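PDB 3LUB: putative creatinine amidohydrolase from Bacteroides fragilis, which probably hydrolyses carbon-nitrogen bonds in linear amides, as a zinc-dependent member of the creatininase superfamily. Local coordinates for residues 34-38 with 180-186. Residues are numbered along the deposited sequence; the frame is centred on the assembly and turned at random.
Sequences HNLHL and VNLAEAG. With ZN (zinc ion), chain B.
The zinc-site loop of this creatininase-family fold, 34-38, packs against loop 180-186, which follows helix 166-175. H34 NE2 binds one of the two zinc ions at 2.2 Å; D43, E168 and a water complete its ligands. N35 has positive phi (54/-153) within a turn closed by L38 N to H34 O at 3.3 Å. In 180-186, a 3-10 turn spans 182-184, with E184 N to N181 O at 2.9 Å. CA atoms pair H37 with A185 (4.9 Å) and L38 with V180 (5.5 Å). H37, chi1 p, is the residue most covered by 180-186: A185 CB lies 3.7 Å from its ring centroid, 14° off the normal, a CH-pi contact, while its NE2 is hydrogen-bonded to T169 of helix 166-175. Water 1 links H37 O (2.8 Å), N181 N (2.9 Å) and E184 OE1 (2.9 Å). L38 CD2 meets V180 CB at 4.1 Å. The N35 amide, chi1 t, mimics a backbone peptide in a two-bond pairing with G186: G186 N donates to N35 OD1 at 2.9 Å, and N35 ND2 to G186 O at 3.1 Å.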
loop_
_atom_site.group_PDB
_atom_site.type_symbol
_atom_site.label_atom_id
_atom_site.label_comp_id
_atom_site.label_asym_id
_atom_site.label_seq_id
_atom_site.Cartn_x
_atom_site.Cartn_y
_atom_site.Cartn_z
ATOM N N HIS F 34 28.279 12.235 9.375
ATOM C CA HIS F 34 28.908 11.786 10.605
ATOM C C HIS F 34 29.933 12.798 11.079
ATOM O O HIS F 34 31.112 12.663 10.776
ATOM C CB HIS F 34 29.590 10.452 10.343
ATOM C CG HIS F 34 28.655 9.299 10.481
ATOM N ND1 HIS F 34 27.644 9.042 9.569
ATOM C CD2 HIS F 34 28.528 8.380 11.463
ATOM C CE1 HIS F 34 26.973 7.974 9.964
ATOM N NE2 HIS F 34 27.484 7.560 11.115
ATOM N N ASN F 35 29.492 13.821 11.803
ATOM C CA ASN F 35 30.351 14.956 12.100
ATOM C C ASN F 35 30.886 15.474 10.750
ATOM O O ASN F 35 30.268 15.254 9.724
ATOM C CB ASN F 35 31.459 14.492 13.044
ATOM C CG ASN F 35 32.146 15.628 13.789
ATOM O OD1 ASN F 35 32.619 16.582 13.175
ATOM N ND2 ASN F 35 32.253 15.495 15.113
ATOM N N LEU F 36 32.058 16.107 10.730
ATOM C CA LEU F 36 32.630 16.599 9.495
ATOM C C LEU F 36 33.614 15.645 8.905
ATOM O O LEU F 36 33.997 15.805 7.763
ATOM C CB LEU F 36 33.301 17.970 9.730
ATOM C CG LEU F 36 32.454 19.108 10.343
ATOM C CD1 LEU F 36 33.369 20.247 10.776
ATOM C CD2 LEU F 36 31.390 19.606 9.371
ATOM N N HIS F 37 34.011 14.626 9.647
ATOM C CA HIS F 37 35.238 13.882 9.316
ATOM C C HIS F 37 35.024 12.429 8.889
ATOM O O HIS F 37 35.919 11.833 8.268
ATOM C CB HIS F 37 36.204 13.914 10.496
ATOM C CG HIS F 37 35.707 13.177 11.694
ATOM N ND1 HIS F 37 34.495 13.456 12.285
ATOM C CD2 HIS F 37 36.254 12.164 12.407
ATOM C CE1 HIS F 37 34.315 12.637 13.309
ATOM N NE2 HIS F 37 35.365 11.842 13.399
ATOM N N LEU F 38 33.858 11.849 9.191
ATOM C CA LEU F 38 33.637 10.451 8.827
ATOM C C LEU F 38 32.792 10.353 7.558
ATOM O O LEU F 38 32.020 11.266 7.248
ATOM C CB LEU F 38 32.972 9.702 9.961
ATOM C CG LEU F 38 33.854 9.321 11.148
ATOM C CD1 LEU F 38 32.912 8.989 12.342
ATOM C CD2 LEU F 38 34.799 8.188 10.751
ATOM N N VAL F 180 39.222 8.664 6.781
ATOM C CA VAL F 180 38.997 9.580 7.894
ATOM C C VAL F 180 40.216 10.467 8.179
ATOM O O VAL F 180 41.312 9.981 8.400
ATOM C CB VAL F 180 38.510 8.822 9.183
ATOM C CG1 VAL F 180 39.241 7.526 9.371
ATOM C CG2 VAL F 180 38.666 9.705 10.428
ATOM N N ASN F 181 40.019 11.778 8.160
ATOM C CA ASN F 181 41.037 12.709 8.586
ATOM C C ASN F 181 40.560 13.328 9.888
ATOM O O ASN F 181 39.777 14.289 9.880
ATOM C CB ASN F 181 41.301 13.780 7.513
ATOM C CG ASN F 181 42.027 13.219 6.256
ATOM O OD1 ASN F 181 42.912 12.354 6.355
ATOM N ND2 ASN F 181 41.653 13.730 5.069
ATOM N N LEU F 182 41.040 12.774 11.002
ATOM C CA LEU F 182 40.637 13.221 12.324
ATOM C C LEU F 182 40.768 14.740 12.523
ATOM O O LEU F 182 39.942 15.325 13.219
ATOM C CB LEU F 182 41.389 12.446 13.423
ATOM C CG LEU F 182 40.905 12.591 14.869
ATOM C CD1 LEU F 182 39.475 12.075 15.028
ATOM C CD2 LEU F 182 41.838 11.858 15.786
ATOM N N ALA F 183 41.779 15.375 11.902
ATOM C CA ALA F 183 41.983 16.837 12.008
ATOM C C ALA F 183 40.805 17.657 11.497
ATOM O O ALA F 183 40.687 18.851 11.787
ATOM C CB ALA F 183 43.235 17.280 11.261
ATOM N N GLU F 184 39.935 17.016 10.730
ATOM C CA GLU F 184 38.745 17.692 10.202
ATOM C C GLU F 184 37.520 17.679 11.122
ATOM O O GLU F 184 36.573 18.401 10.862
ATOM C CB GLU F 184 38.390 17.113 8.829
ATOM C CG GLU F 184 39.529 17.324 7.861
ATOM C CD GLU F 184 39.336 16.610 6.553
ATOM O OE1 GLU F 184 38.217 16.033 6.333
ATOM O OE2 GLU F 184 40.323 16.633 5.771
ATOM N N ALA F 185 37.586 16.905 12.213
ATOM C CA ALA F 185 36.478 16.731 13.145
ATOM C C ALA F 185 36.122 18.009 13.908
ATOM O O ALA F 185 36.991 18.813 14.260
ATOM C CB ALA F 185 36.804 15.589 14.136
ATOM N N GLY F 186 34.826 18.211 14.127
ATOM C CA GLY F 186 34.350 19.150 15.118
ATOM C C GLY F 186 34.221 18.436 16.461
ATOM O O GLY F 186 34.400 17.202 16.557
HETATM ZN ZN ZN B . 27.143 5.900 12.475
HETATM O O HOH W 1 37.856 13.180 6.807
HETATM O O HOH W 2 25.569 6.358 13.769
#